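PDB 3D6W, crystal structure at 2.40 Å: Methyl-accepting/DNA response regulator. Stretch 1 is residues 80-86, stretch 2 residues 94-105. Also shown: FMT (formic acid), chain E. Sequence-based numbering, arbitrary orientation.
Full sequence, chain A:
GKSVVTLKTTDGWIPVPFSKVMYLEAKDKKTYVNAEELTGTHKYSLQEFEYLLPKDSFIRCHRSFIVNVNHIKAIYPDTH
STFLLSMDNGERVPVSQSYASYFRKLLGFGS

Stretch 1 80-86: HSTFLLS
Stretch 2, residues 94-105: PVSQSYASYFRK

The contact joins a strand to a strand and then lays a helix over one face of the pair. In stretch 1, His80 to Thr82 form a loop leading into strand 83-86. Stretch 2 opens with the end of a strand, Pro94 and Val95, turns through Ser96 to Tyr99, and runs on as a helix that includes residues 100-105. The two strands are antiparallel, with Phe83 opposite Val95 (CA to CA 4.9 Å) and Leu84 opposite Pro94 (CA to CA 4.6 Å). Phe83 and Val95 form the hydrogen-bonded pair: Val95 N donates to Phe83 O at 2.9 Å and 166°, and Phe83 N donates to Val95 O at 3.2 Å and 151°. Leu84 and Pro94 form a non-hydrogen-bonded pair, a position that asks no amide hydrogen of the proline.

Beyond Val95 the chain turns at Ser96 (phi/psi -75/159) into helical values at Gln97 (-49/-34). A weak bond from Tyr99 N to Ser96 O (3.1 Å) spans the turn, followed by Phe103 N to Tyr99 O at 2.8 Å, Arg104 N to Ala100 O at 3.1 Å and Lys105 N to Ser101 O at 2.9 Å. The helix axis passes 10.9 Å from that of strand 83-86, with 50° between their N-to-C directions.

Phe83 is the centre of the packing. Its chi1 of -54° (m) and chi2 of -78° carry the ring beneath the helix, on the sheet face it shares with Val95. Phe83 CE2 lies 4.0 Å from Ala100 CB; the small alanine points toward the strand and lets the backbone come close, so that Ala100 O sits at the ring edge, 3.7 Å from Phe83 CE2. Also at the edge is Arg104, whose p, t, m chain brings NH1 to 3.8 Å from Phe83 CZ, with that ring atom over one face of the guanidinium. Phe103, chi1 t and chi2 82°, approaches obliquely, its CD2 4.2 Å from Phe83 CD2.

Val95, chi1 -170° (t), places CG2 3.8 Å from Phe83 CB and 3.6 Å from Leu85 CD2. Leu85, an m,t rotamer, also brings CD2 to 3.8 Å from Phe103 CZ, so one methyl touches both a strand and a helix residue. These are apolar contacts among buried side chains. On the other face, Leu84 (t,p) turns its end back to Pro94, with CD1 4.4 Å from the proline CB, a looser contact.

The loop closes against the turn through backbone oxygen. Ser81 O receives a CA-H...O contact from Gln97 CA at 3.4 Å and lies 3.4 Å from Ala100 CB. Gln97, extended through chi1 and chi2 (both t), brings OE1 to 3.4 Å from Ser81 CB. Thr82, chi1 p, sets CG2 3.6 Å from Gln97 N. Ser96 points away from stretch 1; its p rotamer places OG to donate to formic acid O2 at 2.5 Å.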

# COMPACT_ATOMS: atom_id res chain seq x y z
N HIS A 80 -6.80 -32.31 18.32
CA HIS A 80 -8.01 -32.46 17.53
C HIS A 80 -8.95 -31.27 17.68
O HIS A 80 -9.79 -31.02 16.81
CB HIS A 80 -8.71 -33.76 17.93
CG HIS A 80 -9.16 -33.80 19.36
ND1 HIS A 80 -10.48 -33.55 19.74
CD2 HIS A 80 -8.47 -34.04 20.51
CE1 HIS A 80 -10.57 -33.64 21.06
NE2 HIS A 80 -9.37 -33.94 21.55
N SER A 81 -8.80 -30.50 18.77
CA SER A 81 -9.69 -29.34 19.07
C SER A 81 -9.06 -27.92 18.92
O SER A 81 -9.77 -26.93 18.92
CB SER A 81 -10.25 -29.49 20.47
OG SER A 81 -9.18 -29.70 21.38
N THR A 82 -7.74 -27.83 18.80
CA THR A 82 -7.01 -26.55 18.80
C THR A 82 -6.09 -26.45 17.57
O THR A 82 -5.84 -27.45 16.87
CB THR A 82 -6.09 -26.44 20.04
OG1 THR A 82 -5.19 -27.53 20.02
CG2 THR A 82 -6.84 -26.45 21.35
N PHE A 83 -5.57 -25.23 17.34
CA PHE A 83 -4.43 -25.00 16.43
C PHE A 83 -3.27 -24.38 17.17
O PHE A 83 -3.40 -23.83 18.25
CB PHE A 83 -4.80 -24.09 15.24
CG PHE A 83 -5.99 -24.57 14.45
CD1 PHE A 83 -5.87 -25.61 13.52
CD2 PHE A 83 -7.25 -23.97 14.61
CE1 PHE A 83 -6.96 -26.05 12.80
CE2 PHE A 83 -8.34 -24.39 13.87
CZ PHE A 83 -8.19 -25.44 12.97
N LEU A 84 -2.11 -24.48 16.56
CA LEU A 84 -0.95 -23.83 17.07
C LEU A 84 -0.39 -23.08 15.89
O LEU A 84 -0.30 -23.65 14.78
CB LEU A 84 0.04 -24.89 17.57
CG LEU A 84 1.14 -24.51 18.50
CD1 LEU A 84 0.65 -23.48 19.54
CD2 LEU A 84 1.68 -25.85 19.13
N LEU A 85 -0.07 -21.80 16.10
CA LEU A 85 0.41 -20.93 15.04
C LEU A 85 1.90 -20.79 15.17
O LEU A 85 2.43 -20.40 16.19
CB LEU A 85 -0.25 -19.54 15.12
CG LEU A 85 -1.78 -19.52 15.29
CD1 LEU A 85 -2.34 -18.10 15.32
CD2 LEU A 85 -2.43 -20.40 14.24
N SER A 86 2.58 -21.12 14.10
CA SER A 86 4.00 -20.86 13.94
C SER A 86 4.15 -19.46 13.39
O SER A 86 3.70 -19.20 12.27
CB SER A 86 4.56 -21.88 12.93
OG SER A 86 5.98 -21.97 12.96
N PRO A 94 -1.17 -20.08 20.56
CA PRO A 94 -2.28 -21.00 20.49
C PRO A 94 -3.62 -20.43 19.99
O PRO A 94 -4.01 -19.32 20.31
CB PRO A 94 -2.42 -21.47 21.94
CG PRO A 94 -1.97 -20.34 22.75
CD PRO A 94 -0.98 -19.56 21.93
N VAL A 95 -4.35 -21.25 19.23
CA VAL A 95 -5.76 -21.03 18.97
C VAL A 95 -6.51 -22.02 19.87
O VAL A 95 -6.39 -23.24 19.71
CB VAL A 95 -6.15 -21.22 17.45
CG1 VAL A 95 -7.56 -20.74 17.21
CG2 VAL A 95 -5.15 -20.52 16.53
N SER A 96 -7.28 -21.50 20.83
CA SER A 96 -7.94 -22.34 21.76
C SER A 96 -9.14 -23.03 21.12
O SER A 96 -9.66 -22.61 20.07
CB SER A 96 -8.36 -21.54 22.97
OG SER A 96 -9.32 -20.54 22.70
N GLN A 97 -9.55 -24.12 21.75
CA GLN A 97 -10.74 -24.87 21.39
C GLN A 97 -11.97 -24.00 21.21
O GLN A 97 -12.81 -24.32 20.39
CB GLN A 97 -11.05 -25.92 22.45
CG GLN A 97 -12.40 -26.62 22.32
CD GLN A 97 -12.44 -27.85 23.21
OE1 GLN A 97 -12.73 -28.98 22.76
NE2 GLN A 97 -12.10 -27.65 24.49
N SER A 98 -12.08 -22.94 21.99
CA SER A 98 -13.28 -22.16 22.01
C SER A 98 -13.31 -21.12 20.87
O SER A 98 -14.39 -20.69 20.44
CB SER A 98 -13.49 -21.58 23.41
OG SER A 98 -13.31 -20.20 23.45
N TYR A 99 -12.13 -20.76 20.37
CA TYR A 99 -11.98 -19.90 19.20
C TYR A 99 -11.67 -20.63 17.88
O TYR A 99 -11.66 -20.02 16.81
CB TYR A 99 -10.85 -18.90 19.46
CG TYR A 99 -11.28 -17.77 20.35
CD1 TYR A 99 -11.29 -17.92 21.73
CD2 TYR A 99 -11.70 -16.57 19.81
CE1 TYR A 99 -11.67 -16.88 22.53
CE2 TYR A 99 -12.03 -15.56 20.60
CZ TYR A 99 -12.02 -15.70 21.94
OH TYR A 99 -12.42 -14.66 22.72
N ALA A 100 -11.43 -21.93 17.96
CA ALA A 100 -10.92 -22.65 16.80
C ALA A 100 -11.86 -22.58 15.58
O ALA A 100 -11.38 -22.44 14.46
CB ALA A 100 -10.54 -24.10 17.19
N SER A 101 -13.20 -22.64 15.78
CA SER A 101 -14.14 -22.56 14.62
C SER A 101 -14.21 -21.20 13.99
O SER A 101 -14.22 -21.10 12.77
CB SER A 101 -15.56 -22.97 14.99
OG SER A 101 -15.53 -24.32 15.44
N TYR A 102 -14.27 -20.18 14.83
CA TYR A 102 -14.26 -18.78 14.40
C TYR A 102 -12.97 -18.55 13.65
O TYR A 102 -12.98 -18.05 12.55
CB TYR A 102 -14.43 -17.87 15.63
CG TYR A 102 -14.21 -16.39 15.44
CD1 TYR A 102 -15.19 -15.57 14.91
CD2 TYR A 102 -13.00 -15.80 15.85
CE1 TYR A 102 -14.94 -14.19 14.75
CE2 TYR A 102 -12.75 -14.45 15.71
CZ TYR A 102 -13.71 -13.65 15.18
OH TYR A 102 -13.39 -12.30 15.05
N PHE A 103 -11.85 -18.99 14.23
CA PHE A 103 -10.57 -18.78 13.57
C PHE A 103 -10.57 -19.39 12.15
O PHE A 103 -10.27 -18.71 11.20
CB PHE A 103 -9.42 -19.34 14.42
CG PHE A 103 -8.05 -19.10 13.85
CD1 PHE A 103 -7.40 -17.87 14.04
CD2 PHE A 103 -7.42 -20.07 13.11
CE1 PHE A 103 -6.15 -17.65 13.55
CE2 PHE A 103 -6.17 -19.86 12.59
CZ PHE A 103 -5.52 -18.65 12.82
N ARG A 104 -10.89 -20.67 12.01
CA ARG A 104 -10.79 -21.30 10.70
C ARG A 104 -11.83 -20.80 9.69
O ARG A 104 -11.56 -20.74 8.50
CB ARG A 104 -10.83 -22.83 10.82
CG ARG A 104 -12.20 -23.42 10.96
CD ARG A 104 -12.16 -24.91 11.16
NE ARG A 104 -11.41 -25.57 10.10
CZ ARG A 104 -10.83 -26.76 10.18
NH1 ARG A 104 -10.88 -27.49 11.28
NH2 ARG A 104 -10.15 -27.22 9.14
N LYS A 105 -13.00 -20.43 10.20
CA LYS A 105 -14.06 -19.84 9.35
C LYS A 105 -13.61 -18.51 8.71
O LYS A 105 -13.75 -18.31 7.51
CB LYS A 105 -15.36 -19.65 10.15
CG LYS A 105 -16.40 -20.77 9.98
CD LYS A 105 -17.50 -20.73 11.10
CE LYS A 105 -18.83 -21.55 10.81
NZ LYS A 105 -19.97 -20.76 10.12
C FMT E . -10.28 -19.51 25.71
O1 FMT E . -10.51 -20.74 25.76
O2 FMT E . -9.83 -19.01 24.66